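PDB 2I58: sugar ABC transporter, sugar-binding protein from Streptococcus pneumoniae, which binds a galactose-, glucose- and fructose-containing oligosaccharide, consistent with raffinose, and probably passes it to an ABC transporter for uptake into the cell. Local coordinates for residues 9-14 and 40-45; 109-114 and 279-284. All coordinates share one frame; numbering follows the deposited sequence.

Contact 1 (9-14 and 40-45); sequences EYFNQK and VNVPNA. With GLC (alpha-D-glucopyranose), chain C; FRU (beta-D-fructofuranose), chain B.
F11 and N12 both meet segment 40-45, and in each CG stands anti to the backbone N (chi1 -171° and -173°). This carries the F11 ring along V40 and V42 to A45, and holds the N12 amide out on the other side of the chain, toward N41. V40 pairs in parallel with F11. Its N donates to Y10 O (3.1 Å), and its O accepts from N12 N (3.1 Å). The F11 ring passes V40 CG1 (CD1 to CG1 3.9 Å), while its CE1 lies 3.8 Å from V42 CG2. A45 O sits at the ring edge, in plane.

N12 ND2 donates to N41 OD1, the two amide planes 76° apart, though the modelled 2.5 Å is probably too short. A second ND2 bond goes to K14 O. N12 OD1 accepts from Y10 OH and K14 N on opposite faces of its plane; the latter bond closes an Asx turn. The other three bonds thus fix the rotation of this amide.

Within the turn, Q13 OE1 accepts from fructose O4 (3.0 Å), with its NE2 bound to N63 O. K14 NZ donates to glucose O3 (2.7 Å).

Strand 6-11 runs between strands 35-40 and 61-63. F11 packs on L49 of helix 45-54, and N12 packs on T18 and L21 of helix 18-31, the helix of this beta-alpha-beta crossover.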
loop_
_atom_site.group_PDB
_atom_site.type_symbol
_atom_site.label_atom_id
_atom_site.label_comp_id
_atom_site.label_asym_id
_atom_site.label_seq_id
_atom_site.Cartn_x
_atom_site.Cartn_y
_atom_site.Cartn_z
ATOM N N GLU A 9 7.431 14.264 18.898
ATOM C CA GLU A 9 6.587 14.208 17.708
ATOM C C GLU A 9 6.530 12.789 17.262
ATOM O O GLU A 9 7.546 12.112 17.273
ATOM C CB GLU A 9 7.208 14.998 16.551
ATOM C CG GLU A 9 6.400 16.156 16.003
ATOM C CD GLU A 9 7.317 17.227 15.375
ATOM O OE1 GLU A 9 8.490 16.879 15.076
ATOM O OE2 GLU A 9 6.889 18.405 15.206
ATOM N N TYR A 10 5.350 12.360 16.843
ATOM C CA TYR A 10 5.217 11.189 16.004
ATOM C C TYR A 10 4.717 11.675 14.623
ATOM O O TYR A 10 3.652 12.302 14.538
ATOM C CB TYR A 10 4.241 10.174 16.609
ATOM C CG TYR A 10 3.665 9.248 15.546
ATOM C CD1 TYR A 10 4.496 8.367 14.846
ATOM C CD2 TYR A 10 2.320 9.289 15.201
ATOM C CE1 TYR A 10 4.010 7.517 13.856
ATOM C CE2 TYR A 10 1.820 8.460 14.193
ATOM C CZ TYR A 10 2.677 7.570 13.529
ATOM O OH TYR A 10 2.192 6.759 12.530
ATOM N N PHE A 11 5.479 11.378 13.559
ATOM C CA PHE A 11 5.183 11.881 12.203
ATOM C C PHE A 11 4.400 10.878 11.365
ATOM O O PHE A 11 4.983 10.020 10.647
ATOM C CB PHE A 11 6.452 12.224 11.464
ATOM C CG PHE A 11 6.232 12.951 10.142
ATOM C CD1 PHE A 11 5.991 14.322 10.119
ATOM C CD2 PHE A 11 6.356 12.271 8.928
ATOM C CE1 PHE A 11 5.843 14.982 8.925
ATOM C CE2 PHE A 11 6.215 12.932 7.720
ATOM C CZ PHE A 11 5.956 14.274 7.716
ATOM N N ASN A 12 3.078 11.019 11.458
ATOM C CA ASN A 12 2.165 10.084 10.909
ATOM C C ASN A 12 2.071 10.354 9.420
ATOM O O ASN A 12 2.073 11.522 9.003
ATOM C CB ASN A 12 0.792 10.243 11.558
ATOM C CG ASN A 12 -0.176 9.159 11.128
ATOM O OD1 ASN A 12 0.201 7.998 11.032
ATOM N ND2 ASN A 12 -1.401 9.538 10.822
ATOM N N GLN A 13 2.051 9.262 8.634
ATOM C CA GLN A 13 1.640 9.295 7.231
ATOM C C GLN A 13 0.403 8.408 7.018
ATOM O O GLN A 13 0.008 8.166 5.893
ATOM C CB GLN A 13 2.734 8.770 6.306
ATOM C CG GLN A 13 4.027 9.576 6.202
ATOM C CD GLN A 13 4.944 9.042 5.083
ATOM O OE1 GLN A 13 4.583 9.035 3.889
ATOM N NE2 GLN A 13 6.136 8.627 5.461
ATOM N N LYS A 14 -0.220 7.902 8.064
ATOM C CA LYS A 14 -1.346 7.016 7.827
ATOM C C LYS A 14 -2.708 7.667 8.236
ATOM O O LYS A 14 -3.147 7.587 9.389
ATOM C CB LYS A 14 -1.056 5.686 8.503
ATOM C CG LYS A 14 -2.114 4.678 8.256
ATOM C CD LYS A 14 -1.540 3.288 8.018
ATOM C CE LYS A 14 -2.647 2.347 7.642
ATOM N NZ LYS A 14 -3.114 2.638 6.278
ATOM N N VAL A 40 1.489 14.455 14.181
ATOM C CA VAL A 40 1.614 15.451 13.129
ATOM C C VAL A 40 1.219 14.760 11.841
ATOM O O VAL A 40 1.898 13.857 11.408
ATOM C CB VAL A 40 3.059 16.048 13.025
ATOM C CG1 VAL A 40 3.270 16.656 11.695
ATOM C CG2 VAL A 40 3.299 17.104 14.096
ATOM N N ASN A 41 0.090 15.187 11.270
ATOM C CA ASN A 41 -0.404 14.738 9.970
ATOM C C ASN A 41 -0.369 15.947 9.072
ATOM O O ASN A 41 -1.194 16.842 9.256
ATOM C CB ASN A 41 -1.866 14.268 10.063
ATOM C CG ASN A 41 -1.996 12.870 10.577
ATOM O OD1 ASN A 41 -1.501 11.922 9.969
ATOM N ND2 ASN A 41 -2.664 12.722 11.709
ATOM N N VAL A 42 0.589 16.006 8.137
ATOM C CA VAL A 42 0.620 17.122 7.169
ATOM C C VAL A 42 0.273 16.613 5.788
ATOM O O VAL A 42 0.324 15.401 5.529
ATOM C CB VAL A 42 1.974 17.996 7.113
ATOM C CG1 VAL A 42 1.914 19.211 8.062
ATOM C CG2 VAL A 42 3.217 17.174 7.364
ATOM N N PRO A 43 -0.159 17.550 4.921
ATOM C CA PRO A 43 -0.166 17.321 3.467
ATOM C C PRO A 43 1.236 17.065 2.880
ATOM O O PRO A 43 2.234 17.576 3.403
ATOM C CB PRO A 43 -0.762 18.635 2.903
ATOM C CG PRO A 43 -1.522 19.270 4.082
ATOM C CD PRO A 43 -0.741 18.867 5.291
ATOM N N ASN A 44 1.272 16.292 1.793
ATOM C CA ASN A 44 2.498 15.949 1.040
ATOM C C ASN A 44 3.572 15.442 2.001
ATOM O O ASN A 44 4.750 15.773 1.908
ATOM C CB ASN A 44 2.990 17.125 0.158
ATOM C CG ASN A 44 1.862 17.727 -0.718
ATOM O OD1 ASN A 44 1.277 17.064 -1.573
ATOM N ND2 ASN A 44 1.556 18.988 -0.481
ATOM N N ALA A 45 3.140 14.608 2.926
ATOM C CA ALA A 45 4.020 14.121 3.955
ATOM C C ALA A 45 5.319 13.581 3.384
ATOM O O ALA A 45 6.374 13.829 3.956
ATOM C CB ALA A 45 3.325 13.069 4.769
HETATM C C1 GLC C . -1.124 5.428 1.268
HETATM C C2 GLC C . -2.218 5.192 2.280
HETATM C C3 GLC C . -1.620 4.835 3.589
HETATM C C4 GLC C . -0.640 3.680 3.422
HETATM C C5 GLC C . 0.371 3.959 2.306
HETATM C C6 GLC C . 1.344 2.785 2.013
HETATM O O1 GLC C . -0.504 6.684 1.619
HETATM O O2 GLC C . -2.864 6.410 2.468
HETATM O O3 GLC C . -2.728 4.536 4.387
HETATM O O4 GLC C . 0.086 3.569 4.635
HETATM O O5 GLC C . -0.276 4.285 1.112
HETATM O O6 GLC C . 2.141 3.210 0.999
HETATM C C1 FRU B . -1.484 8.476 0.660
HETATM C C2 FRU B . -0.153 7.867 1.037
HETATM C C3 FRU B . 0.566 8.990 1.764
HETATM C C4 FRU B . 2.026 8.721 1.467
HETATM C C5 FRU B . 2.006 8.208 0.049
HETATM C C6 FRU B . 3.116 7.177 -0.081
HETATM O O1 FRU B . -1.145 9.176 -0.552
HETATM O O3 FRU B . 0.319 8.915 3.161
HETATM O O4 FRU B . 2.832 9.898 1.566
HETATM O O5 FRU B . 0.701 7.657 -0.154
HETATM O O6 FRU B . 3.561 6.976 -1.462
#

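Contact 2 (109-114 and 279-284); sequences VPFTAN and GDLAWS. With GLC (alpha-D-glucopyranose), chain C.
The antiparallel edge of the mixed sheet is formed here, where strand 109-110 pairs with strand 282-285; the residues that follow strand 109-110 and those that precede strand 282-285 reach the sugar. V109 and W283 are a hydrogen-bonded pair. V109 N donates to W283 O, and W283 N donates to V109 O (2.9 Å). P110 and A282 follow as a non-hydrogen-bonded pair, with CB atoms 4.4 Å apart.

Past the strand the pairing becomes irregular. F111 N makes a weak bond to L281 O. D280 N donates to T112 O (2.8 Å). T112 OG1 lies between the backbone N and the carbonyl carbon (chi1 75°), where it meets segment 279-284 and accepts from L281 N (2.9 Å). A side-chain hydroxyl therefore takes the place of a backbone carbonyl at this step.

F111 and W283 form an edge-to-face pair, with planes at 81° and centroids of the F111 ring and the W283 six-membered ring 5.2 Å apart. F111 CE2 comes down on the face of W283, 3.6 Å from CE3. L281 CD2 lies over the same face, also toward the rim, and touches F111 CD2 (3.9 Å). Helix 292-303 covers this cluster, with M302 against both rings.

D280 OD1 accepts from glucose O4 (2.7 Å), while its OD2 is bound to S317 OG. N114 OD1 accepts from A278 N. A late strand placed antiparallel between strands 61-63 and 109-110 is characteristic of type II periplasmic-binding-protein folds, with the sugar site at the strand ends.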
loop_
_atom_site.group_PDB
_atom_site.type_symbol
_atom_site.label_atom_id
_atom_site.label_comp_id
_atom_site.label_asym_id
_atom_site.label_seq_id
_atom_site.Cartn_x
_atom_site.Cartn_y
_atom_site.Cartn_z
ATOM N N VAL A 109 10.388 -0.651 13.020
ATOM C CA VAL A 109 9.453 -1.645 13.509
ATOM C C VAL A 109 8.262 -1.646 12.592
ATOM O O VAL A 109 7.489 -0.692 12.615
ATOM C CB VAL A 109 8.909 -1.320 14.870
ATOM C CG1 VAL A 109 8.947 -2.576 15.756
ATOM C CG2 VAL A 109 9.712 -0.216 15.477
ATOM N N PRO A 110 8.111 -2.696 11.754
ATOM C CA PRO A 110 6.958 -2.763 10.858
ATOM C C PRO A 110 5.827 -3.560 11.525
ATOM O O PRO A 110 5.854 -4.802 11.496
ATOM C CB PRO A 110 7.515 -3.522 9.641
ATOM C CG PRO A 110 8.691 -4.324 10.159
ATOM C CD PRO A 110 8.989 -3.871 11.567
ATOM N N PHE A 111 4.879 -2.832 12.131
ATOM C CA PHE A 111 3.798 -3.441 12.871
ATOM C C PHE A 111 2.810 -4.282 11.996
ATOM O O PHE A 111 2.496 -5.420 12.319
ATOM C CB PHE A 111 3.024 -2.387 13.673
ATOM C CG PHE A 111 3.849 -1.679 14.715
ATOM C CD1 PHE A 111 4.065 -2.246 15.951
ATOM C CD2 PHE A 111 4.353 -0.415 14.473
ATOM C CE1 PHE A 111 4.809 -1.591 16.874
ATOM C CE2 PHE A 111 5.100 0.259 15.388
ATOM C CZ PHE A 111 5.330 -0.304 16.567
ATOM N N THR A 112 2.356 -3.706 10.889
ATOM C CA THR A 112 1.313 -4.274 10.025
ATOM C C THR A 112 1.860 -4.242 8.642
ATOM O O THR A 112 2.788 -3.534 8.373
ATOM C CB THR A 112 -0.015 -3.436 10.101
ATOM O OG1 THR A 112 0.059 -2.189 9.378
ATOM C CG2 THR A 112 -0.320 -3.133 11.545
ATOM N N ALA A 113 1.304 -5.000 7.737
ATOM C CA ALA A 113 1.801 -4.968 6.374
ATOM C C ALA A 113 0.595 -4.894 5.470
ATOM O O ALA A 113 -0.372 -5.635 5.690
ATOM C CB ALA A 113 2.561 -6.190 6.112
ATOM N N ASN A 114 0.642 -3.995 4.491
ATOM C CA ASN A 114 -0.461 -3.748 3.581
ATOM C C ASN A 114 -0.421 -4.705 2.380
ATOM O O ASN A 114 0.485 -5.516 2.281
ATOM C CB ASN A 114 -0.375 -2.309 3.070
ATOM C CG ASN A 114 0.983 -1.992 2.377
ATOM O OD1 ASN A 114 1.471 -2.752 1.523
ATOM N ND2 ASN A 114 1.578 -0.835 2.754
ATOM N N GLY A 279 5.627 -3.082 4.900
ATOM C CA GLY A 279 5.224 -2.551 6.200
ATOM C C GLY A 279 4.325 -1.344 6.016
ATOM O O GLY A 279 4.581 -0.499 5.134
ATOM N N ASP A 280 3.266 -1.277 6.818
ATOM C CA ASP A 280 2.224 -0.280 6.622
ATOM C C ASP A 280 2.224 0.612 7.834
ATOM O O ASP A 280 2.621 1.746 7.715
ATOM C CB ASP A 280 0.879 -0.945 6.380
ATOM C CG ASP A 280 -0.268 0.050 6.172
ATOM O OD1 ASP A 280 -0.057 1.016 5.438
ATOM O OD2 ASP A 280 -1.408 -0.187 6.695
ATOM N N LEU A 281 1.825 0.137 9.014
ATOM C CA LEU A 281 2.095 0.949 10.168
ATOM C C LEU A 281 3.498 0.516 10.514
ATOM O O LEU A 281 3.689 -0.593 11.043
ATOM C CB LEU A 281 1.133 0.753 11.330
ATOM C CG LEU A 281 1.397 1.682 12.547
ATOM C CD1 LEU A 281 0.792 3.055 12.354
ATOM C CD2 LEU A 281 0.827 1.037 13.805
ATOM N N ALA A 282 4.464 1.383 10.189
ATOM C CA ALA A 282 5.869 1.083 10.360
ATOM C C ALA A 282 6.592 2.310 10.853
ATOM O O ALA A 282 6.568 3.321 10.182
ATOM C CB ALA A 282 6.467 0.664 9.057
ATOM N N TRP A 283 7.280 2.155 11.988
ATOM C CA TRP A 283 7.882 3.210 12.769
ATOM C C TRP A 283 9.350 2.968 12.912
ATOM O O TRP A 283 9.766 1.826 13.086
ATOM C CB TRP A 283 7.290 3.215 14.158
ATOM C CG TRP A 283 5.882 3.686 14.155
ATOM C CD1 TRP A 283 5.179 4.140 13.075
ATOM C CD2 TRP A 283 5.013 3.843 15.284
ATOM N NE1 TRP A 283 3.944 4.564 13.461
ATOM C CE2 TRP A 283 3.815 4.393 14.814
ATOM C CE3 TRP A 283 5.138 3.595 16.635
ATOM C CZ2 TRP A 283 2.726 4.655 15.657
ATOM C CZ3 TRP A 283 4.053 3.845 17.465
ATOM C CH2 TRP A 283 2.869 4.361 16.979
ATOM N N SER A 284 10.110 4.077 12.839
ATOM C CA SER A 284 11.543 4.142 13.094
ATOM C C SER A 284 11.775 5.355 13.946
ATOM O O SER A 284 10.977 6.294 13.873
ATOM C CB SER A 284 12.280 4.356 11.799
ATOM O OG SER A 284 11.920 3.339 10.906
HETATM C C1 GLC C . -1.124 5.428 1.268
HETATM C C2 GLC C . -2.218 5.192 2.280
HETATM C C3 GLC C . -1.620 4.835 3.589
HETATM C C4 GLC C . -0.640 3.680 3.422
HETATM C C5 GLC C . 0.371 3.959 2.306
HETATM C C6 GLC C . 1.344 2.785 2.013
HETATM O O1 GLC C . -0.504 6.684 1.619
HETATM O O2 GLC C . -2.864 6.410 2.468
HETATM O O3 GLC C . -2.728 4.536 4.387
HETATM O O4 GLC C . 0.086 3.569 4.635
HETATM O O5 GLC C . -0.276 4.285 1.112
HETATM O O6 GLC C . 2.141 3.210 0.999
#

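Overall arrangement
Contacts 1 and 2 lie about 15 Å apart, centre to centre, and reach the same mixed sheet. Its order is 35-40, 6-11, 61-63, 282-285, 109-110, so contact 1 holds one outer strand and contact 2 the other. Both segments of contact 1 precede both segments of contact 2 in sequence. The two touch directly. Y10 OH probably bonds to W283 NE1 (3.0 Å), and K14 NZ forms a long, weak ion pair with D280 OD2. Both contacts also reach the glucose unit. After segment 109-114 the chain enters strand 116-121 of a second sheet, consistent with a hinge between two lobes closing on the sugar.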